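Local coordinates for protein putative tryptophan halogenase (Xanthomonas campestris pv. campestris, PDB 6Y1W) that is a putative flavin-dependent tryptophan halogenase, probably using FAD to halogenate an aromatic substrate, crystallised here without its cofactor, at residues A[43-48]-A[181-186]; A[34-39]-A[176-181]; A[18-23]-A[211-216]. One frame throughout, in Å; residues are numbered along the deposited sequence.

Contact 1: A[43-48]-A[181-186]; sequences LQITLV and FGVQRI
Ile45, Leu47, Gln184 and Ile186 join segments 43-48 and 181-186 through three backbone hydrogen bonds. Gln184 N gives to Ile45 O (2.9 Å, 173° at the hydrogen). Gln184 O then accepts from Leu47 N at 2.9 Å, and Leu47 O accepts from Ile186 N at 2.8 Å. The same carbonyls also meet CA-H groups; the closest is Thr46 CA to Gln184 O at 3.2 Å. Before the direct bonds begin, a water bridges Ile45 of strand 44-48 and Gly182 of the turn before strand 184-186. It accepts from Ile45 N and donates to Gly182 O. The other polar edge of strand 44-48 is met by strand 18-22, where Thr46 and Val48 bond to Val19 and Ile21. On one face Thr46 CG2 touches Ile186 CD1 (3.6 Å), because CG2 stands anti to the backbone N. On the other, Ile45 CG2 meets Val183 CG2 at 4.0 Å. Arg185, extended from CG to NE, forms salt bridges with Glu49 through NE and with Asp51 through NH2. Gly182, with positive phi, ends helix 167-180 in a Schellman motif. Parallel strands that each follow a helix after a short connection are characteristic of the Rossmann-like, nucleotide-binding sheet of this flavoprotein family.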
# COMPACT_ATOMS: atom_id res chain seq x y z
N LEU A 43 -14.72 -28.13 -4.02
CA LEU A 43 -15.94 -27.50 -4.49
C LEU A 43 -16.45 -28.20 -5.73
O LEU A 43 -15.67 -28.71 -6.54
CB LEU A 43 -15.69 -26.02 -4.85
CG LEU A 43 -15.16 -25.11 -3.76
CD1 LEU A 43 -14.89 -23.77 -4.44
CD2 LEU A 43 -16.18 -24.93 -2.68
N GLN A 44 -17.76 -28.21 -5.89
CA GLN A 44 -18.37 -28.55 -7.17
C GLN A 44 -18.55 -27.24 -7.92
O GLN A 44 -19.28 -26.36 -7.45
CB GLN A 44 -19.71 -29.25 -6.98
CG GLN A 44 -20.38 -29.60 -8.33
CD GLN A 44 -21.73 -30.26 -8.16
OE1 GLN A 44 -22.18 -30.53 -7.04
NE2 GLN A 44 -22.40 -30.54 -9.29
N ILE A 45 -17.88 -27.11 -9.06
CA ILE A 45 -17.90 -25.87 -9.82
C ILE A 45 -18.56 -26.13 -11.15
O ILE A 45 -18.10 -27.00 -11.92
CB ILE A 45 -16.49 -25.32 -10.03
CG1 ILE A 45 -15.79 -25.17 -8.69
CG2 ILE A 45 -16.55 -23.95 -10.79
CD1 ILE A 45 -14.26 -25.06 -8.77
N THR A 46 -19.62 -25.37 -11.44
CA THR A 46 -20.37 -25.48 -12.68
C THR A 46 -20.38 -24.15 -13.40
O THR A 46 -20.64 -23.12 -12.76
CB THR A 46 -21.80 -25.91 -12.38
OG1 THR A 46 -21.76 -27.16 -11.65
CG2 THR A 46 -22.63 -26.00 -13.66
N LEU A 47 -20.13 -24.15 -14.71
CA LEU A 47 -20.21 -22.94 -15.53
C LEU A 47 -21.27 -23.14 -16.59
O LEU A 47 -21.27 -24.16 -17.30
CB LEU A 47 -18.85 -22.60 -16.18
CG LEU A 47 -18.79 -21.23 -16.89
CD1 LEU A 47 -17.35 -20.74 -16.89
CD2 LEU A 47 -19.33 -21.30 -18.35
N VAL A 48 -22.20 -22.19 -16.67
CA VAL A 48 -23.30 -22.18 -17.64
C VAL A 48 -23.01 -21.11 -18.68
O VAL A 48 -22.82 -19.94 -18.34
CB VAL A 48 -24.65 -21.90 -16.97
CG1 VAL A 48 -25.79 -21.88 -18.01
CG2 VAL A 48 -24.89 -22.92 -15.84
N PHE A 181 -9.33 -29.40 -14.14
CA PHE A 181 -9.49 -29.42 -12.69
C PHE A 181 -10.92 -29.73 -12.26
O PHE A 181 -11.26 -29.55 -11.09
CB PHE A 181 -9.06 -28.07 -12.11
CG PHE A 181 -7.57 -27.86 -12.15
CD1 PHE A 181 -6.77 -28.57 -11.31
CD2 PHE A 181 -6.98 -26.96 -13.05
CE1 PHE A 181 -5.40 -28.39 -11.32
CE2 PHE A 181 -5.59 -26.79 -13.06
CZ PHE A 181 -4.81 -27.50 -12.20
N GLY A 182 -11.75 -30.23 -13.18
CA GLY A 182 -13.06 -30.76 -12.84
C GLY A 182 -14.26 -29.84 -12.99
O GLY A 182 -15.35 -30.22 -12.55
N VAL A 183 -14.10 -28.67 -13.61
CA VAL A 183 -15.25 -27.78 -13.80
C VAL A 183 -16.23 -28.45 -14.75
O VAL A 183 -15.84 -29.00 -15.79
CB VAL A 183 -14.81 -26.42 -14.36
CG1 VAL A 183 -16.03 -25.54 -14.72
CG2 VAL A 183 -13.95 -25.70 -13.33
N GLN A 184 -17.51 -28.43 -14.39
CA GLN A 184 -18.57 -28.99 -15.20
C GLN A 184 -19.16 -27.88 -16.06
O GLN A 184 -19.69 -26.91 -15.51
CB GLN A 184 -19.66 -29.59 -14.31
CG GLN A 184 -20.87 -30.08 -15.11
CD GLN A 184 -21.99 -30.65 -14.24
OE1 GLN A 184 -22.93 -31.26 -14.75
NE2 GLN A 184 -21.90 -30.44 -12.92
N ARG A 185 -19.08 -28.02 -17.38
CA ARG A 185 -19.65 -27.02 -18.29
C ARG A 185 -21.04 -27.47 -18.71
O ARG A 185 -21.24 -28.64 -19.06
CB ARG A 185 -18.76 -26.83 -19.52
CG ARG A 185 -19.30 -25.78 -20.48
CD ARG A 185 -18.42 -25.71 -21.71
NE ARG A 185 -18.89 -24.73 -22.68
CZ ARG A 185 -19.61 -25.02 -23.76
NH1 ARG A 185 -19.98 -26.27 -24.03
NH2 ARG A 185 -19.97 -24.03 -24.58
N ILE A 186 -22.02 -26.56 -18.61
CA ILE A 186 -23.38 -26.81 -19.08
C ILE A 186 -23.68 -25.76 -20.15
O ILE A 186 -23.60 -24.55 -19.88
CB ILE A 186 -24.41 -26.75 -17.94
CG1 ILE A 186 -24.06 -27.77 -16.84
CG2 ILE A 186 -25.83 -26.98 -18.48
CD1 ILE A 186 -25.06 -27.79 -15.70
O HOH W 1 -16.24 -29.25 -9.99

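Contact 2: A[34-39]-A[176-181]; sequences ALSKLL and RFSEGF
Lys37 and Ser36 meet Phe181 and Phe177 where two helices end next to each other. No hydrogen bond crosses between the segments, so packing carries the contact.

The main aromatic interaction is a CH-pi contact. Lys37 CA sits over the centre of the Phe181 ring, 4.0 Å from the centroid and 8° off the ring normal. The Lys37 side chain then runs beside the ring in the same direction. Its bend at chi2 (71°) places CD, which lies 3.9 Å from Phe181 CZ. Lys37 CB comes to the edge of the other ring, 4.0 Å from Phe177 CE1. The two phenyl rings also meet within 176-181. Phe181 CE2 stands over one face of Phe177, toward its rim, while Phe177 CE2 lies at the edge of Phe181 in its plane. The ring planes are about 60° apart.

One aliphatic contact adds to these. Ser36 CB is 3.6 Å from Phe181 CB.

The polar groups are satisfied on their own helices or elsewhere. Ser36 OG lies 3.4 Å from Phe181 CB, but it bonds to Ala32 O one turn back. Ser178 OG likewise bonds to Leu174 O. The two hydroxyls thus turn to carbonyls of their own helices. Lys37 NZ forms a salt bridge with Glu74.

Ala34 faces helices 65-73 and 350-363, and Leu38 reaches His115 of the second subunit. The arrangement is packing between the C-terminal ends of helices 25-39 and 167-180, each followed by a parallel strand, as in the layered alpha/beta architecture of a Rossmann-like FAD-binding domain.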
# COMPACT_ATOMS: atom_id res chain seq x y z
N ALA A 34 -9.11 -20.10 -12.04
CA ALA A 34 -8.46 -19.85 -10.76
C ALA A 34 -9.16 -20.61 -9.63
O ALA A 34 -8.48 -21.15 -8.74
CB ALA A 34 -8.44 -18.35 -10.46
N LEU A 35 -10.50 -20.62 -9.63
CA LEU A 35 -11.23 -21.28 -8.55
C LEU A 35 -10.99 -22.79 -8.58
O LEU A 35 -10.81 -23.41 -7.52
CB LEU A 35 -12.73 -20.97 -8.66
CG LEU A 35 -13.63 -21.59 -7.61
CD1 LEU A 35 -13.21 -21.01 -6.24
CD2 LEU A 35 -15.12 -21.26 -7.93
N SER A 36 -10.99 -23.40 -9.78
CA SER A 36 -10.83 -24.85 -9.85
C SER A 36 -9.39 -25.25 -9.55
O SER A 36 -9.16 -26.28 -8.90
CB SER A 36 -11.30 -25.39 -11.21
OG SER A 36 -10.43 -24.98 -12.28
N LYS A 37 -8.42 -24.45 -10.01
CA LYS A 37 -7.02 -24.72 -9.68
C LYS A 37 -6.82 -24.80 -8.17
O LYS A 37 -6.27 -25.79 -7.66
CB LYS A 37 -6.12 -23.63 -10.29
CG LYS A 37 -4.74 -23.44 -9.57
CD LYS A 37 -3.84 -24.59 -9.81
CE LYS A 37 -2.45 -24.35 -9.20
NZ LYS A 37 -1.63 -25.48 -9.58
N LEU A 38 -7.34 -23.82 -7.44
CA LEU A 38 -7.06 -23.71 -6.01
C LEU A 38 -7.97 -24.60 -5.16
O LEU A 38 -7.50 -25.22 -4.21
CB LEU A 38 -7.19 -22.26 -5.55
CG LEU A 38 -6.86 -21.98 -4.10
CD1 LEU A 38 -5.42 -22.13 -3.88
CD2 LEU A 38 -7.33 -20.58 -3.72
N LEU A 39 -9.28 -24.65 -5.48
CA LEU A 39 -10.26 -25.26 -4.59
C LEU A 39 -11.10 -26.34 -5.27
O LEU A 39 -12.08 -26.80 -4.68
CB LEU A 39 -11.19 -24.17 -3.99
CG LEU A 39 -10.48 -23.20 -3.04
CD1 LEU A 39 -11.39 -22.07 -2.58
CD2 LEU A 39 -9.97 -23.97 -1.83
N ARG A 176 -10.13 -25.15 -21.31
CA ARG A 176 -9.40 -26.42 -21.30
C ARG A 176 -8.71 -26.64 -19.96
O ARG A 176 -8.80 -27.71 -19.35
CB ARG A 176 -8.36 -26.43 -22.42
CG ARG A 176 -8.92 -26.57 -23.81
CD ARG A 176 -7.78 -26.68 -24.85
NE ARG A 176 -8.07 -25.89 -26.05
CZ ARG A 176 -9.00 -26.21 -26.95
NH1 ARG A 176 -9.73 -27.31 -26.78
NH2 ARG A 176 -9.21 -25.44 -28.01
N PHE A 177 -8.01 -25.62 -19.49
CA PHE A 177 -7.39 -25.67 -18.16
C PHE A 177 -8.39 -26.02 -17.06
O PHE A 177 -8.13 -26.86 -16.19
CB PHE A 177 -6.72 -24.30 -17.94
CG PHE A 177 -6.01 -24.11 -16.61
CD1 PHE A 177 -6.73 -23.71 -15.47
CD2 PHE A 177 -4.63 -24.26 -16.49
CE1 PHE A 177 -6.09 -23.47 -14.25
CE2 PHE A 177 -3.99 -24.03 -15.24
CZ PHE A 177 -4.72 -23.64 -14.13
N SER A 178 -9.54 -25.34 -17.07
CA SER A 178 -10.57 -25.50 -16.04
C SER A 178 -11.20 -26.88 -16.05
O SER A 178 -11.44 -27.47 -15.00
CB SER A 178 -11.66 -24.45 -16.24
OG SER A 178 -11.14 -23.11 -16.13
N GLU A 179 -11.54 -27.39 -17.24
CA GLU A 179 -12.15 -28.70 -17.30
C GLU A 179 -11.20 -29.75 -16.73
O GLU A 179 -11.65 -30.74 -16.13
CB GLU A 179 -12.59 -28.99 -18.74
CG GLU A 179 -13.76 -28.12 -19.14
CD GLU A 179 -14.19 -28.27 -20.60
OE1 GLU A 179 -13.44 -28.86 -21.40
OE2 GLU A 179 -15.28 -27.77 -20.90
N GLY A 180 -9.89 -29.52 -16.88
CA GLY A 180 -8.88 -30.41 -16.31
C GLY A 180 -8.87 -30.45 -14.79
O GLY A 180 -8.46 -31.45 -14.20
N PHE A 181 -9.33 -29.40 -14.14
CA PHE A 181 -9.49 -29.42 -12.69
C PHE A 181 -10.92 -29.73 -12.26
O PHE A 181 -11.26 -29.55 -11.09
CB PHE A 181 -9.06 -28.07 -12.11
CG PHE A 181 -7.57 -27.86 -12.15
CD1 PHE A 181 -6.77 -28.57 -11.31
CD2 PHE A 181 -6.98 -26.96 -13.05
CE1 PHE A 181 -5.40 -28.39 -11.32
CE2 PHE A 181 -5.59 -26.79 -13.06
CZ PHE A 181 -4.81 -27.50 -12.20

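Contact 3: A[18-23]-A[211-216]; sequences RVVIAG and TRIEGD
Val20 and Arg18 receive 211-216 at two levels, one apolar and one charged. Ile213 comes first. Its CG2, anti to the backbone N, touches Val20 CG2 at 3.8 Å. The two side chains cross obliquely.

Glu214 follows, with its backbone and its carboxylate in use. Its O lies 3.4 Å from Val20 CG2. Its extended side chain runs beside that of Arg18, and OE1 receives Arg18 NH1 at 3.1 Å through the anti lone pair. The guanidinium and carboxylate planes are 84° apart, but OE1 still lies in the guanidinium plane. The second oxygen, OE2, is modelled in a salt bridge with Arg212 NH1, but the pair is implausibly short and its detail is doubtful.

Gly215 CA lies over one face of the Arg18 guanidinium, offset toward the rim. It also packs against Val20 CG2, at 3.9 Å.

Asp216 closes the contact with both backbone and side chain. Its N gives to Arg18 O at 2.9 Å. Its OD1 takes Arg18 NH2 at 2.9 Å, from above the carboxylate plane. OD2 accepts Arg18 N on its anti side at 2.9 Å, and Arg18 NE only weakly. Arg17 N also bonds to OD2. The bend of Arg18 at chi3 (-53°) places NE near this carboxylate. Several donors on one aspartate would be expected to keep it ionised.

Strand 18-22 lies in the mixed sheet, with parallel neighbours 44-49 and 217-220. Strand 212-214 pairs instead with 202-207, and the residues after it pass the start of 18-22 on the way to 217-220. Val19 and Ile21 pack on helix 25-39.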
# COMPACT_ATOMS: atom_id res chain seq x y z
N ARG A 18 -20.87 -25.58 -3.46
CA ARG A 18 -21.22 -25.59 -4.87
C ARG A 18 -21.13 -24.16 -5.37
O ARG A 18 -21.78 -23.26 -4.81
CB ARG A 18 -22.62 -26.17 -5.11
CG ARG A 18 -22.81 -27.62 -4.59
CD ARG A 18 -24.30 -28.00 -4.45
NE ARG A 18 -24.98 -27.00 -3.64
CZ ARG A 18 -26.29 -26.93 -3.46
NH1 ARG A 18 -27.09 -27.83 -4.03
NH2 ARG A 18 -26.81 -25.95 -2.72
N VAL A 19 -20.32 -23.94 -6.40
CA VAL A 19 -20.16 -22.62 -7.01
C VAL A 19 -20.68 -22.69 -8.43
O VAL A 19 -20.28 -23.57 -9.20
CB VAL A 19 -18.71 -22.14 -7.00
CG1 VAL A 19 -18.58 -20.74 -7.66
CG2 VAL A 19 -18.16 -22.10 -5.57
N VAL A 20 -21.56 -21.76 -8.78
CA VAL A 20 -22.15 -21.73 -10.11
C VAL A 20 -21.70 -20.42 -10.78
O VAL A 20 -21.90 -19.34 -10.22
CB VAL A 20 -23.68 -21.82 -10.06
CG1 VAL A 20 -24.25 -21.65 -11.45
CG2 VAL A 20 -24.09 -23.17 -9.46
N ILE A 21 -21.09 -20.53 -11.95
CA ILE A 21 -20.59 -19.38 -12.72
C ILE A 21 -21.55 -19.16 -13.88
O ILE A 21 -21.74 -20.04 -14.72
CB ILE A 21 -19.16 -19.64 -13.23
CG1 ILE A 21 -18.25 -19.84 -12.02
CG2 ILE A 21 -18.64 -18.45 -14.08
CD1 ILE A 21 -16.85 -20.35 -12.35
N ALA A 22 -22.20 -18.01 -13.91
CA ALA A 22 -23.16 -17.69 -14.98
C ALA A 22 -22.44 -16.87 -16.04
O ALA A 22 -22.03 -15.75 -15.76
CB ALA A 22 -24.36 -16.92 -14.42
N GLY A 23 -22.24 -17.46 -17.21
CA GLY A 23 -21.53 -16.80 -18.28
C GLY A 23 -20.13 -17.35 -18.48
O GLY A 23 -19.45 -17.75 -17.53
N THR A 211 -33.56 -27.30 -17.02
CA THR A 211 -32.51 -27.80 -16.15
C THR A 211 -32.34 -26.83 -14.99
O THR A 211 -32.19 -25.62 -15.21
CB THR A 211 -31.19 -27.92 -16.92
OG1 THR A 211 -31.36 -28.83 -18.01
CG2 THR A 211 -30.08 -28.40 -16.01
N ARG A 212 -32.43 -27.34 -13.77
CA ARG A 212 -32.25 -26.57 -12.55
C ARG A 212 -30.84 -26.79 -12.02
O ARG A 212 -30.44 -27.94 -11.80
CB ARG A 212 -33.29 -26.97 -11.51
CG ARG A 212 -33.30 -26.12 -10.27
CD ARG A 212 -34.63 -26.25 -9.53
NE ARG A 212 -34.66 -25.36 -8.38
CZ ARG A 212 -34.09 -25.66 -7.22
NH1 ARG A 212 -33.47 -26.82 -7.07
NH2 ARG A 212 -34.14 -24.80 -6.22
N ILE A 213 -30.07 -25.71 -11.86
CA ILE A 213 -28.71 -25.78 -11.32
C ILE A 213 -28.68 -25.05 -9.98
O ILE A 213 -28.76 -23.82 -9.94
CB ILE A 213 -27.68 -25.20 -12.29
CG1 ILE A 213 -27.86 -25.87 -13.66
CG2 ILE A 213 -26.21 -25.36 -11.71
CD1 ILE A 213 -27.44 -25.06 -14.81
N GLU A 214 -28.56 -25.81 -8.90
CA GLU A 214 -28.49 -25.26 -7.56
C GLU A 214 -27.06 -24.86 -7.24
O GLU A 214 -26.10 -25.38 -7.82
CB GLU A 214 -28.96 -26.28 -6.52
CG GLU A 214 -30.47 -26.36 -6.36
CD GLU A 214 -30.93 -27.28 -5.23
OE1 GLU A 214 -30.09 -27.95 -4.58
OE2 GLU A 214 -32.16 -27.33 -4.99
N GLY A 215 -26.91 -23.91 -6.33
CA GLY A 215 -25.58 -23.57 -5.87
C GLY A 215 -25.63 -22.80 -4.57
O GLY A 215 -26.69 -22.37 -4.10
N ASP A 216 -24.44 -22.63 -3.99
CA ASP A 216 -24.29 -21.87 -2.75
C ASP A 216 -23.75 -20.47 -3.00
O ASP A 216 -24.06 -19.55 -2.25
CB ASP A 216 -23.35 -22.61 -1.79
CG ASP A 216 -23.82 -24.03 -1.50
OD1 ASP A 216 -25.03 -24.20 -1.21
OD2 ASP A 216 -23.01 -24.97 -1.62

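How the contacts relate
From the N terminus, strand 18-22 leads into helix 25-39 and then strand 44-49. Contact 3 closes the longest loop, from strand 18-22 to the segment around strand 212-214. Contacts 1 and 2 both nest inside it. They cross each other, since helix 25-39 and strand 44-49 are met in the same order by helix 167-180 and strand 184-195. Contact 2 joins the helices and contact 1 the strands that follow them, with Phe181 shared. The layers meet where Val183 CG2 packs on Ser36 CB. Strands 44-49 and 18-22 are sheet neighbours, which links contact 1 to contact 3. Leu35 on Val19 joins contacts 2 and 3.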